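Local coordinates for protein salt-tolerant glutaminase (PDB 3AGD) that probably hydrolyses L-glutamine to L-glutamate and ammonium, as a salt-tolerant member of the glutaminase family, at residues R336-L344 / D419-E427; I404-V414 / V437-L448. All blocks are in the same frame, centred on the assembly; numbering follows the deposited sequence.

Interaction 1. Residues R336-L344 / D419-E427; sequences RFGGAEAVL and DVGRRLIAE
A340 CB rests on G421 CA at 3.6 Å, in the tight centre between two nearly parallel helices whose axes approach to 8.4 Å and differ in direction by 11°. Such nearness suits small residues: A340 offers a single methyl and G421 bare backbone, its CA beside the R336 carbonyl. L424 fills the space beside them. Its CG is anti to its own carbonyl carbon (chi1 -70°), which lays the branched end over A340, with CD1 3.8 Å from A340 CB and 4.0 Å from F337 CD1. L344 crosses L424 at about a right angle, its CD2 coming within 3.5 Å of L424 O. Packing slackens beyond this centre: V343 CG1 is 4.3 Å from I425 CG1, and V420 CG1 lies at the edge of the F337 ring, 4.4 Å from CD1. The F337 ring also meets F302 of the second subunit. On the solvent side, exposed D419 pairs with R422 of its own helix through a poorly aligned N-H, while R422 also reaches the C-terminal tail. With aliphatic and aromatic groups in the middle and charges kept outside it, no polar pair ties the two segments to each other, and the contact rests on close apolar fit.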
ATOM      1  N   ARG A 336       1.771  14.990   0.898  1.00 23.70           N
ATOM      2  CA  ARG A 336       1.959  14.532  -0.469  1.00 24.23           C
ATOM      3  C   ARG A 336       0.610  14.768  -1.143  1.00 23.82           C
ATOM      4  O   ARG A 336      -0.139  15.646  -0.713  1.00 24.81           O
ATOM      5  CB  ARG A 336       2.347  13.053  -0.480  1.00 27.39           C
ATOM      6  CG  ARG A 336       3.696  12.797   0.199  1.00 32.35           C
ATOM      7  CD  ARG A 336       3.942  11.322   0.480  1.00 37.75           C
ATOM      8  NE  ARG A 336       4.767  10.656  -0.526  1.00 43.57           N
ATOM      9  CZ  ARG A 336       4.432  10.509  -1.802  1.00 49.57           C
ATOM     10  NH1 ARG A 336       3.282  10.989  -2.241  1.00 54.70           N
ATOM     11  NH2 ARG A 336       5.238   9.865  -2.637  1.00 48.55           N
ATOM     12  N   PHE A 337       0.278  14.006  -2.178  1.00 20.43           N
ATOM     13  CA  PHE A 337      -1.002  14.222  -2.845  1.00 19.43           C
ATOM     14  C   PHE A 337      -2.187  14.241  -1.884  1.00 20.93           C
ATOM     15  O   PHE A 337      -2.975  15.184  -1.881  1.00 19.03           O
ATOM     16  CB  PHE A 337      -1.278  13.156  -3.900  1.00 17.44           C
ATOM     17  CG  PHE A 337      -2.612  13.326  -4.571  1.00 21.58           C
ATOM     18  CD1 PHE A 337      -2.771  14.237  -5.616  1.00 21.40           C
ATOM     19  CD2 PHE A 337      -3.729  12.636  -4.110  1.00 20.72           C
ATOM     20  CE1 PHE A 337      -4.029  14.457  -6.188  1.00 24.10           C
ATOM     21  CE2 PHE A 337      -4.992  12.852  -4.675  1.00 21.27           C
ATOM     22  CZ  PHE A 337      -5.139  13.763  -5.715  1.00 22.07           C
ATOM     23  N   GLY A 338      -2.308  13.184  -1.083  1.00 20.93           N
ATOM     24  CA  GLY A 338      -3.407  13.066  -0.140  1.00 19.06           C
ATOM     25  C   GLY A 338      -3.684  14.274   0.733  1.00 20.48           C
ATOM     26  O   GLY A 338      -4.827  14.730   0.830  1.00 22.45           O
ATOM     27  N   GLY A 339      -2.646  14.781   1.388  1.00 18.17           N
ATOM     28  CA  GLY A 339      -2.815  15.937   2.247  1.00 16.29           C
ATOM     29  C   GLY A 339      -3.089  17.203   1.456  1.00 16.62           C
ATOM     30  O   GLY A 339      -3.916  18.021   1.854  1.00 16.72           O
ATOM     31  N   ALA A 340      -2.399  17.364   0.331  1.00 16.52           N
ATOM     32  CA  ALA A 340      -2.579  18.546  -0.505  1.00 23.00           C
ATOM     33  C   ALA A 340      -4.012  18.645  -1.033  1.00 28.05           C
ATOM     34  O   ALA A 340      -4.575  19.734  -1.117  1.00 28.87           O
ATOM     35  CB  ALA A 340      -1.588  18.522  -1.663  1.00 21.88           C
ATOM     36  N   GLU A 341      -4.593  17.502  -1.390  1.00 29.18           N
ATOM     37  CA  GLU A 341      -5.963  17.456  -1.896  1.00 28.77           C
ATOM     38  C   GLU A 341      -6.880  18.018  -0.812  1.00 26.34           C
ATOM     39  O   GLU A 341      -7.793  18.795  -1.092  1.00 24.85           O
ATOM     40  CB  GLU A 341      -6.346  16.004  -2.218  1.00 29.93           C
ATOM     41  CG  GLU A 341      -7.679  15.802  -2.950  1.00 30.99           C
ATOM     42  CD  GLU A 341      -8.898  16.042  -2.071  1.00 28.59           C
ATOM     43  OE1 GLU A 341      -8.864  15.662  -0.882  1.00 24.17           O
ATOM     44  OE2 GLU A 341      -9.899  16.593  -2.576  1.00 30.69           O
ATOM     45  N   ALA A 342      -6.614  17.623   0.429  1.00 22.96           N
ATOM     46  CA  ALA A 342      -7.398  18.075   1.570  1.00 21.18           C
ATOM     47  C   ALA A 342      -7.203  19.569   1.803  1.00 22.21           C
ATOM     48  O   ALA A 342      -8.154  20.281   2.125  1.00 23.87           O
ATOM     49  CB  ALA A 342      -7.002  17.295   2.811  1.00 19.73           C
ATOM     50  N   VAL A 343      -5.968  20.042   1.647  1.00 18.94           N
ATOM     51  CA  VAL A 343      -5.675  21.458   1.835  1.00 20.17           C
ATOM     52  C   VAL A 343      -6.433  22.284   0.797  1.00 18.91           C
ATOM     53  O   VAL A 343      -7.022  23.310   1.123  1.00 19.17           O
ATOM     54  CB  VAL A 343      -4.163  21.738   1.717  1.00 23.31           C
ATOM     55  CG1 VAL A 343      -3.895  23.241   1.797  1.00 22.46           C
ATOM     56  CG2 VAL A 343      -3.426  21.019   2.837  1.00 23.43           C
ATOM     57  N   LEU A 344      -6.427  21.824  -0.449  1.00 16.39           N
ATOM     58  CA  LEU A 344      -7.141  22.524  -1.508  1.00 18.80           C
ATOM     59  C   LEU A 344      -8.645  22.550  -1.223  1.00 19.20           C
ATOM     60  O   LEU A 344      -9.331  23.519  -1.559  1.00 20.72           O
ATOM     61  CB  LEU A 344      -6.875  21.858  -2.859  1.00 17.49           C
ATOM     62  CG  LEU A 344      -5.446  22.027  -3.379  1.00 22.46           C
ATOM     63  CD1 LEU A 344      -5.294  21.277  -4.698  1.00 22.22           C
ATOM     64  CD2 LEU A 344      -5.137  23.514  -3.563  1.00 20.70           C
ATOM     65  N   ASP A 419       7.122  17.358  -4.022  1.00 24.97           N
ATOM     66  CA  ASP A 419       6.893  18.329  -5.081  1.00 24.55           C
ATOM     67  C   ASP A 419       5.449  18.449  -5.534  1.00 24.95           C
ATOM     68  O   ASP A 419       5.011  19.535  -5.906  1.00 28.87           O
ATOM     69  CB  ASP A 419       7.795  18.034  -6.279  1.00 24.90           C
ATOM     70  CG  ASP A 419       9.254  18.329  -5.986  1.00 30.99           C
ATOM     71  OD1 ASP A 419       9.524  19.035  -4.989  1.00 28.27           O
ATOM     72  OD2 ASP A 419      10.127  17.868  -6.753  1.00 35.49           O
ATOM     73  N   VAL A 420       4.707  17.347  -5.508  1.00 22.37           N
ATOM     74  CA  VAL A 420       3.310  17.389  -5.923  1.00 21.50           C
ATOM     75  C   VAL A 420       2.487  18.253  -4.974  1.00 20.68           C
ATOM     76  O   VAL A 420       1.753  19.133  -5.413  1.00 21.58           O
ATOM     77  CB  VAL A 420       2.690  15.976  -5.976  1.00 22.94           C
ATOM     78  CG1 VAL A 420       1.173  16.070  -6.195  1.00 22.72           C
ATOM     79  CG2 VAL A 420       3.328  15.184  -7.106  1.00 19.61           C
ATOM     80  N   GLY A 421       2.607  17.999  -3.675  1.00 19.95           N
ATOM     81  CA  GLY A 421       1.859  18.785  -2.711  1.00 23.80           C
ATOM     82  C   GLY A 421       2.296  20.234  -2.790  1.00 25.97           C
ATOM     83  O   GLY A 421       1.507  21.157  -2.613  1.00 25.83           O
ATOM     84  N   ARG A 422       3.579  20.411  -3.072  1.00 27.12           N
ATOM     85  CA  ARG A 422       4.209  21.713  -3.193  1.00 29.61           C
ATOM     86  C   ARG A 422       3.642  22.482  -4.398  1.00 27.82           C
ATOM     87  O   ARG A 422       3.429  23.688  -4.331  1.00 28.25           O
ATOM     88  CB  ARG A 422       5.719  21.492  -3.323  1.00 33.65           C
ATOM     89  CG  ARG A 422       6.571  22.724  -3.341  1.00 40.48           C
ATOM     90  CD  ARG A 422       8.053  22.346  -3.340  1.00 41.94           C
ATOM     91  NE  ARG A 422       8.559  22.000  -2.012  1.00 40.34           N
ATOM     92  CZ  ARG A 422       9.015  20.800  -1.664  1.00 45.98           C
ATOM     93  NH1 ARG A 422       9.029  19.803  -2.540  1.00 46.27           N
ATOM     94  NH2 ARG A 422       9.482  20.600  -0.436  1.00 47.76           N
ATOM     95  N   ARG A 423       3.382  21.773  -5.492  1.00 24.87           N
ATOM     96  CA  ARG A 423       2.829  22.388  -6.695  1.00 24.13           C
ATOM     97  C   ARG A 423       1.334  22.671  -6.535  1.00 24.74           C
ATOM     98  O   ARG A 423       0.835  23.708  -6.977  1.00 25.01           O
ATOM     99  CB  ARG A 423       3.045  21.468  -7.898  1.00 29.20           C
ATOM    100  CG  ARG A 423       2.289  21.884  -9.151  1.00 37.69           C
ATOM    101  CD  ARG A 423       2.311  20.777 -10.190  1.00 46.68           C
ATOM    102  NE  ARG A 423       1.737  19.539  -9.669  1.00 55.89           N
ATOM    103  CZ  ARG A 423       1.603  18.419 -10.373  1.00 59.57           C
ATOM    104  NH1 ARG A 423       1.999  18.375 -11.638  1.00 63.65           N
ATOM    105  NH2 ARG A 423       1.074  17.342  -9.811  1.00 57.48           N
ATOM    106  N   LEU A 424       0.616  21.742  -5.912  1.00 23.03           N
ATOM    107  CA  LEU A 424      -0.816  21.906  -5.703  1.00 22.56           C
ATOM    108  C   LEU A 424      -1.126  23.071  -4.765  1.00 24.21           C
ATOM    109  O   LEU A 424      -2.002  23.883  -5.050  1.00 25.39           O
ATOM    110  CB  LEU A 424      -1.426  20.613  -5.147  1.00 20.71           C
ATOM    111  CG  LEU A 424      -1.484  19.436  -6.127  1.00 21.30           C
ATOM    112  CD1 LEU A 424      -1.964  18.175  -5.415  1.00 18.89           C
ATOM    113  CD2 LEU A 424      -2.419  19.786  -7.274  1.00 19.85           C
ATOM    114  N   ILE A 425      -0.406  23.158  -3.651  1.00 23.98           N
ATOM    115  CA  ILE A 425      -0.633  24.233  -2.690  1.00 24.46           C
ATOM    116  C   ILE A 425      -0.262  25.607  -3.260  1.00 27.40           C
ATOM    117  O   ILE A 425      -0.937  26.602  -2.988  1.00 30.80           O
ATOM    118  CB  ILE A 425       0.160  23.987  -1.397  1.00 22.72           C
ATOM    119  CG1 ILE A 425      -0.382  22.737  -0.699  1.00 24.76           C
ATOM    120  CG2 ILE A 425       0.065  25.202  -0.477  1.00 23.54           C
ATOM    121  CD1 ILE A 425       0.325  22.393   0.604  1.00 24.22           C
ATOM    122  N   ALA A 426       0.805  25.660  -4.051  1.00 25.38           N
ATOM    123  CA  ALA A 426       1.243  26.917  -4.653  1.00 26.08           C
ATOM    124  C   ALA A 426       0.151  27.438  -5.588  1.00 25.97           C
ATOM    125  O   ALA A 426      -0.121  28.638  -5.636  1.00 25.69           O
ATOM    126  CB  ALA A 426       2.551  26.707  -5.425  1.00 22.70           C
ATOM    127  N   GLU A 427      -0.466  26.522  -6.325  1.00 25.15           N
ATOM    128  CA  GLU A 427      -1.541  26.860  -7.254  1.00 27.10           C
ATOM    129  C   GLU A 427      -2.770  27.335  -6.481  1.00 26.00           C
ATOM    130  O   GLU A 427      -3.419  28.309  -6.863  1.00 26.78           O
ATOM    131  CB  GLU A 427      -1.905  25.636  -8.097  1.00 29.50           C
ATOM    132  CG  GLU A 427      -3.098  25.826  -9.030  1.00 30.89           C
ATOM    133  CD  GLU A 427      -2.864  26.900 -10.081  1.00 32.28           C
ATOM    134  OE1 GLU A 427      -1.776  26.913 -10.689  1.00 32.06           O
ATOM    135  OE2 GLU A 427      -3.774  27.721 -10.310  1.00 32.84           O
TER

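Interaction 2. Residues I404-V414 / V437-L448; sequences IRTVVLNLARV and VRVEVEDPERIL
The carbonyl oxygen of R438 is gripped twice by the neighbouring strand: V407 N donates to it from 2.8 Å, nearly along the C=O axis, and T406 CA adds a CH···O contact at 3.2 Å. The parallel ladder starts one step earlier, at R438 N to R405 O (2.7 Å); V407 then bonds R438 and E440, L409 bonds E440 and E442, each through N and O, and L411 N bonds E442 O. Side chains sort by face. T406, V408 and N410 share one with R438, E440 and E442, where charged ends can reach water; V407, L409, V439 and V441 share the other, and L409 and V439 pack on V429 of helix 419-434. On the polar face, N410 ND2 gives E442 OE1 a 2.8 Å bond, with an N-H···O angle of 164°. OE1 lies close to the amide plane, while the carboxylate is turned 77° against it and met on its anti side, out of plane. N410 OD1 accepts A412 N at 2.8 Å, an Asx turn, so both ends of the amide are held and its rotation is fixed. E440, with CG between backbone N and carbonyl carbon (chi1 55°), brings OE1 to 3.1 Å from R438 NE in a salt bridge along its own strand. Past the ladder, L411 and L448 cross at about a right angle, CD1 to CD1 at 3.6 Å, and V414 CG1 presses tightly on I447 CD1 at 3.4 Å. Beta-branched residues suit the extended backbone. The chemistry implies the parallel strand pair of a beta-alpha-beta unit within the STAS-like region, one face against the helix: backbone bonds set the register, valine and leucine seat the helix, and one salt bridge and an amide-carboxylate bond lie on the other side.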
ATOM      1  N   ILE A 404     -13.669  37.431   3.602  1.00 20.63           N
ATOM      2  CA  ILE A 404     -12.382  37.009   4.123  1.00 20.76           C
ATOM      3  C   ILE A 404     -11.355  37.856   3.370  1.00 21.72           C
ATOM      4  O   ILE A 404     -11.364  37.892   2.139  1.00 23.71           O
ATOM      5  CB  ILE A 404     -12.142  35.502   3.855  1.00 22.01           C
ATOM      6  CG1 ILE A 404     -13.151  34.674   4.661  1.00 24.11           C
ATOM      7  CG2 ILE A 404     -10.707  35.114   4.234  1.00 16.92           C
ATOM      8  CD1 ILE A 404     -13.084  33.177   4.419  1.00 21.07           C
ATOM      9  N   ARG A 405     -10.495  38.558   4.103  1.00 22.29           N
ATOM     10  CA  ARG A 405      -9.485  39.408   3.472  1.00 23.27           C
ATOM     11  C   ARG A 405      -8.069  38.849   3.578  1.00 21.77           C
ATOM     12  O   ARG A 405      -7.233  39.074   2.700  1.00 22.01           O
ATOM     13  CB  ARG A 405      -9.538  40.825   4.066  1.00 18.69           C
ATOM     14  CG  ARG A 405     -10.820  41.570   3.708  1.00 18.43           C
ATOM     15  CD  ARG A 405     -10.861  43.012   4.216  1.00 17.12           C
ATOM     16  NE  ARG A 405     -11.901  43.742   3.498  1.00 15.78           N
ATOM     17  CZ  ARG A 405     -13.088  44.065   3.997  1.00 17.67           C
ATOM     18  NH1 ARG A 405     -13.408  43.747   5.245  1.00 17.51           N
ATOM     19  NH2 ARG A 405     -13.980  44.672   3.224  1.00 18.84           N
ATOM     20  N   THR A 406      -7.799  38.116   4.648  1.00 20.44           N
ATOM     21  CA  THR A 406      -6.476  37.545   4.828  1.00 22.94           C
ATOM     22  C   THR A 406      -6.515  36.105   5.320  1.00 22.94           C
ATOM     23  O   THR A 406      -7.312  35.745   6.185  1.00 17.57           O
ATOM     24  CB  THR A 406      -5.635  38.381   5.821  1.00 25.15           C
ATOM     25  OG1 THR A 406      -5.446  39.700   5.295  1.00 31.87           O
ATOM     26  CG2 THR A 406      -4.273  37.743   6.038  1.00 29.25           C
ATOM     27  N   VAL A 407      -5.648  35.286   4.740  1.00 24.62           N
ATOM     28  CA  VAL A 407      -5.530  33.894   5.128  1.00 23.21           C
ATOM     29  C   VAL A 407      -4.079  33.679   5.516  1.00 25.58           C
ATOM     30  O   VAL A 407      -3.173  33.883   4.707  1.00 25.39           O
ATOM     31  CB  VAL A 407      -5.898  32.927   3.965  1.00 21.36           C
ATOM     32  CG1 VAL A 407      -5.490  31.497   4.321  1.00 17.85           C
ATOM     33  CG2 VAL A 407      -7.401  32.971   3.703  1.00 16.76           C
ATOM     34  N   VAL A 408      -3.858  33.309   6.771  1.00 27.21           N
ATOM     35  CA  VAL A 408      -2.512  33.037   7.253  1.00 29.16           C
ATOM     36  C   VAL A 408      -2.296  31.538   7.043  1.00 30.63           C
ATOM     37  O   VAL A 408      -3.001  30.721   7.633  1.00 33.69           O
ATOM     38  CB  VAL A 408      -2.375  33.365   8.757  1.00 29.17           C
ATOM     39  CG1 VAL A 408      -0.971  33.045   9.239  1.00 28.69           C
ATOM     40  CG2 VAL A 408      -2.692  34.832   8.998  1.00 34.96           C
ATOM     41  N   LEU A 409      -1.347  31.184   6.181  1.00 28.61           N
ATOM     42  CA  LEU A 409      -1.049  29.781   5.905  1.00 28.74           C
ATOM     43  C   LEU A 409       0.196  29.378   6.698  1.00 27.88           C
ATOM     44  O   LEU A 409       1.318  29.650   6.276  1.00 27.10           O
ATOM     45  CB  LEU A 409      -0.790  29.581   4.408  1.00 31.03           C
ATOM     46  CG  LEU A 409      -1.327  28.303   3.749  1.00 35.44           C
ATOM     47  CD1 LEU A 409      -0.643  28.108   2.400  1.00 33.39           C
ATOM     48  CD2 LEU A 409      -1.075  27.096   4.639  1.00 37.00           C
ATOM     49  N   ASN A 410      -0.005  28.723   7.837  1.00 26.79           N
ATOM     50  CA  ASN A 410       1.109  28.309   8.690  1.00 28.68           C
ATOM     51  C   ASN A 410       1.555  26.859   8.463  1.00 29.85           C
ATOM     52  O   ASN A 410       0.774  25.918   8.635  1.00 28.12           O
ATOM     53  CB  ASN A 410       0.733  28.511  10.158  1.00 26.57           C
ATOM     54  CG  ASN A 410       1.884  28.221  11.094  1.00 30.74           C
ATOM     55  OD1 ASN A 410       2.338  27.080  11.207  1.00 29.41           O
ATOM     56  ND2 ASN A 410       2.373  29.259  11.768  1.00 28.47           N
ATOM     57  N   LEU A 411       2.826  26.692   8.103  1.00 30.65           N
ATOM     58  CA  LEU A 411       3.400  25.377   7.822  1.00 30.48           C
ATOM     59  C   LEU A 411       4.386  24.885   8.894  1.00 30.62           C
ATOM     60  O   LEU A 411       5.088  23.892   8.687  1.00 28.93           O
ATOM     61  CB  LEU A 411       4.119  25.417   6.468  1.00 29.34           C
ATOM     62  CG  LEU A 411       3.404  26.119   5.308  1.00 29.50           C
ATOM     63  CD1 LEU A 411       4.309  26.127   4.094  1.00 32.37           C
ATOM     64  CD2 LEU A 411       2.098  25.422   4.997  1.00 29.62           C
ATOM     65  N   ALA A 412       4.437  25.568  10.034  1.00 29.46           N
ATOM     66  CA  ALA A 412       5.358  25.187  11.103  1.00 30.14           C
ATOM     67  C   ALA A 412       5.224  23.730  11.539  1.00 30.56           C
ATOM     68  O   ALA A 412       6.226  23.073  11.832  1.00 29.99           O
ATOM     69  CB  ALA A 412       5.175  26.107  12.311  1.00 28.36           C
ATOM     70  N   ARG A 413       3.994  23.223  11.581  1.00 29.95           N
ATOM     71  CA  ARG A 413       3.755  21.842  11.998  1.00 29.33           C
ATOM     72  C   ARG A 413       3.923  20.835  10.863  1.00 29.41           C
ATOM     73  O   ARG A 413       3.830  19.628  11.079  1.00 31.59           O
ATOM     74  CB  ARG A 413       2.350  21.703  12.590  1.00 33.09           C
ATOM     75  CG  ARG A 413       2.134  22.436  13.907  1.00 36.12           C
ATOM     76  CD  ARG A 413       2.746  21.687  15.068  1.00 39.68           C
ATOM     77  NE  ARG A 413       2.513  22.369  16.339  1.00 41.55           N
ATOM     78  CZ  ARG A 413       2.809  21.851  17.528  1.00 43.39           C
ATOM     79  NH1 ARG A 413       3.347  20.643  17.607  1.00 40.69           N
ATOM     80  NH2 ARG A 413       2.572  22.540  18.637  1.00 46.95           N
ATOM     81  N   VAL A 414       4.154  21.322   9.650  1.00 27.39           N
ATOM     82  CA  VAL A 414       4.344  20.420   8.525  1.00 27.56           C
ATOM     83  C   VAL A 414       5.755  19.842   8.615  1.00 31.17           C
ATOM     84  O   VAL A 414       6.732  20.586   8.712  1.00 33.36           O
ATOM     85  CB  VAL A 414       4.169  21.154   7.176  1.00 26.88           C
ATOM     86  CG1 VAL A 414       4.515  20.219   6.024  1.00 28.17           C
ATOM     87  CG2 VAL A 414       2.734  21.636   7.036  1.00 27.08           C
ATOM     88  N   VAL A 437      -7.729  37.844  -2.151  1.00 22.31           N
ATOM     89  CA  VAL A 437      -7.484  37.528  -0.748  1.00 22.85           C
ATOM     90  C   VAL A 437      -5.989  37.605  -0.477  1.00 24.29           C
ATOM     91  O   VAL A 437      -5.178  37.148  -1.282  1.00 23.64           O
ATOM     92  CB  VAL A 437      -7.966  36.107  -0.372  1.00 20.88           C
ATOM     93  CG1 VAL A 437      -7.571  35.787   1.078  1.00 15.35           C
ATOM     94  CG2 VAL A 437      -9.474  36.008  -0.547  1.00 21.20           C
ATOM     95  N   ARG A 438      -5.627  38.195   0.654  1.00 23.22           N
ATOM     96  CA  ARG A 438      -4.224  38.309   1.008  1.00 27.26           C
ATOM     97  C   ARG A 438      -3.756  37.027   1.677  1.00 26.91           C
ATOM     98  O   ARG A 438      -4.373  36.544   2.627  1.00 26.29           O
ATOM     99  CB  ARG A 438      -4.000  39.484   1.957  1.00 34.06           C
ATOM    100  CG  ARG A 438      -2.647  39.436   2.621  1.00 47.18           C
ATOM    101  CD  ARG A 438      -2.406  40.592   3.571  1.00 56.28           C
ATOM    102  NE  ARG A 438      -1.076  40.458   4.153  1.00 65.61           N
ATOM    103  CZ  ARG A 438      -0.413  41.439   4.751  1.00 74.54           C
ATOM    104  NH1 ARG A 438      -0.960  42.641   4.853  1.00 78.79           N
ATOM    105  NH2 ARG A 438       0.809  41.224   5.218  1.00 76.21           N
ATOM    106  N   VAL A 439      -2.654  36.482   1.185  1.00 27.05           N
ATOM    107  CA  VAL A 439      -2.117  35.261   1.753  1.00 26.66           C
ATOM    108  C   VAL A 439      -0.711  35.467   2.291  1.00 28.57           C
ATOM    109  O   VAL A 439       0.197  35.829   1.550  1.00 30.17           O
ATOM    110  CB  VAL A 439      -2.060  34.138   0.704  1.00 24.02           C
ATOM    111  CG1 VAL A 439      -1.587  32.850   1.356  1.00 23.64           C
ATOM    112  CG2 VAL A 439      -3.420  33.955   0.062  1.00 24.51           C
ATOM    113  N   GLU A 440      -0.527  35.256   3.586  1.00 31.46           N
ATOM    114  CA  GLU A 440       0.806  35.381   4.140  1.00 37.24           C
ATOM    115  C   GLU A 440       1.207  34.011   4.657  1.00 38.12           C
ATOM    116  O   GLU A 440       0.591  33.467   5.576  1.00 37.63           O
ATOM    117  CB  GLU A 440       0.857  36.450   5.232  1.00 40.75           C
ATOM    118  CG  GLU A 440      -0.106  36.293   6.372  1.00 50.06           C
ATOM    119  CD  GLU A 440      -0.303  37.611   7.103  1.00 59.64           C
ATOM    120  OE1 GLU A 440      -0.999  38.498   6.559  1.00 59.63           O
ATOM    121  OE2 GLU A 440       0.251  37.767   8.211  1.00 63.65           O
ATOM    122  N   VAL A 441       2.228  33.446   4.022  1.00 37.60           N
ATOM    123  CA  VAL A 441       2.719  32.122   4.369  1.00 38.03           C
ATOM    124  C   VAL A 441       3.796  32.138   5.447  1.00 36.38           C
ATOM    125  O   VAL A 441       4.899  32.643   5.231  1.00 38.46           O
ATOM    126  CB  VAL A 441       3.286  31.402   3.120  1.00 37.48           C
ATOM    127  CG1 VAL A 441       3.638  29.962   3.465  1.00 41.73           C
ATOM    128  CG2 VAL A 441       2.278  31.450   1.984  1.00 30.42           C
ATOM    129  N   GLU A 442       3.462  31.584   6.609  1.00 31.91           N
ATOM    130  CA  GLU A 442       4.397  31.498   7.722  1.00 32.62           C
ATOM    131  C   GLU A 442       5.095  30.154   7.548  1.00 34.91           C
ATOM    132  O   GLU A 442       4.560  29.107   7.919  1.00 35.92           O
ATOM    133  CB  GLU A 442       3.642  31.557   9.050  1.00 32.68           C
ATOM    134  CG  GLU A 442       2.729  32.773   9.156  1.00 34.86           C
ATOM    135  CD  GLU A 442       2.085  32.916  10.519  1.00 42.49           C
ATOM    136  OE1 GLU A 442       1.619  31.895  11.070  1.00 44.74           O
ATOM    137  OE2 GLU A 442       2.032  34.053  11.036  1.00 45.23           O
ATOM    138  N   ASP A 443       6.293  30.202   6.971  1.00 32.80           N
ATOM    139  CA  ASP A 443       7.077  29.010   6.676  1.00 33.21           C
ATOM    140  C   ASP A 443       8.495  29.130   7.245  1.00 34.75           C
ATOM    141  O   ASP A 443       9.455  29.322   6.500  1.00 34.64           O
ATOM    142  CB  ASP A 443       7.113  28.834   5.151  1.00 33.13           C
ATOM    143  CG  ASP A 443       7.722  27.517   4.712  1.00 36.15           C
ATOM    144  OD1 ASP A 443       7.855  26.599   5.550  1.00 38.13           O
ATOM    145  OD2 ASP A 443       8.052  27.397   3.510  1.00 34.05           O
ATOM    146  N   PRO A 444       8.639  29.006   8.576  1.00 35.09           N
ATOM    147  CA  PRO A 444       9.945  29.106   9.241  1.00 38.44           C
ATOM    148  C   PRO A 444      11.075  28.309   8.592  1.00 43.22           C
ATOM    149  O   PRO A 444      12.134  28.863   8.305  1.00 45.80           O
ATOM    150  CB  PRO A 444       9.644  28.661  10.677  1.00 37.61           C
ATOM    151  CG  PRO A 444       8.393  27.825  10.542  1.00 36.44           C
ATOM    152  CD  PRO A 444       7.597  28.608   9.535  1.00 35.47           C
ATOM    153  N   GLU A 445      10.861  27.018   8.358  1.00 44.78           N
ATOM    154  CA  GLU A 445      11.892  26.196   7.728  1.00 48.17           C
ATOM    155  C   GLU A 445      11.761  26.198   6.210  1.00 47.53           C
ATOM    156  O   GLU A 445      12.307  25.329   5.533  1.00 45.93           O
ATOM    157  CB  GLU A 445      11.821  24.754   8.239  1.00 52.66           C
ATOM    158  CG  GLU A 445      12.522  24.519   9.572  1.00 58.62           C
ATOM    159  CD  GLU A 445      11.828  25.201  10.728  1.00 64.39           C
ATOM    160  OE1 GLU A 445      10.647  24.881  10.981  1.00 67.11           O
ATOM    161  OE2 GLU A 445      12.462  26.054  11.386  1.00 65.66           O
ATOM    162  N   ARG A 446      11.050  27.194   5.687  1.00 49.23           N
ATOM    163  CA  ARG A 446      10.792  27.330   4.254  1.00 51.28           C
ATOM    164  C   ARG A 446      10.885  26.033   3.455  1.00 48.51           C
ATOM    165  O   ARG A 446      11.892  25.742   2.807  1.00 48.54           O
ATOM    166  CB  ARG A 446      11.678  28.421   3.627  1.00 56.52           C
ATOM    167  CG  ARG A 446      13.154  28.399   3.970  1.00 61.00           C
ATOM    168  CD  ARG A 446      13.796  29.664   3.409  1.00 67.92           C
ATOM    169  NE  ARG A 446      15.223  29.778   3.698  1.00 74.01           N
ATOM    170  CZ  ARG A 446      15.974  30.813   3.329  1.00 76.94           C
ATOM    171  NH1 ARG A 446      15.434  31.823   2.659  1.00 77.72           N
ATOM    172  NH2 ARG A 446      17.266  30.840   3.628  1.00 78.47           N
ATOM    173  N   ILE A 447       9.799  25.268   3.508  1.00 44.91           N
ATOM    174  CA  ILE A 447       9.692  23.989   2.819  1.00 43.60           C
ATOM    175  C   ILE A 447       8.804  24.093   1.581  1.00 43.78           C
ATOM    176  O   ILE A 447       8.756  23.174   0.763  1.00 42.70           O
ATOM    177  CB  ILE A 447       9.085  22.919   3.747  1.00 42.57           C
ATOM    178  CG1 ILE A 447       7.694  23.367   4.207  1.00 41.68           C
ATOM    179  CG2 ILE A 447       9.993  22.694   4.946  1.00 42.53           C
ATOM    180  CD1 ILE A 447       6.984  22.378   5.118  1.00 41.70           C
ATOM    181  N   LEU A 448       8.110  25.216   1.443  1.00 45.87           N
ATOM    182  CA  LEU A 448       7.203  25.417   0.321  1.00 47.48           C
ATOM    183  C   LEU A 448       7.864  25.694  -1.031  1.00 50.58           C
ATOM    184  O   LEU A 448       7.458  25.130  -2.047  1.00 48.20           O
ATOM    185  CB  LEU A 448       6.213  26.544   0.642  1.00 45.22           C
ATOM    186  CG  LEU A 448       4.735  26.179   0.461  1.00 45.10           C
ATOM    187  CD1 LEU A 448       3.875  27.404   0.710  1.00 45.41           C
ATOM    188  CD2 LEU A 448       4.493  25.648  -0.941  1.00 44.23           C
TER

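Overall arrangement
From the N terminus, the chain passes through the glutaminase region and the strands 317-323 and 326-332 before entering helix 337-349, the first partner of interaction 1. After more helices it runs along strand 406-417, turns into helix 419-434 and returns on strand 438-442. Interaction 1 thus closes a long loop of 74 residues, interaction 2 a short one of 22, and the two cross, since their segments alternate. Their centres lie 14 Å apart and they touch: R422 NH2 probably hydrogen-bonds I447 O at 2.9 Å, and I425 packs on L409. Helix 419-434 therefore links both contacts, joining helix 337-349 to the mixed sheet of the STAS-like region.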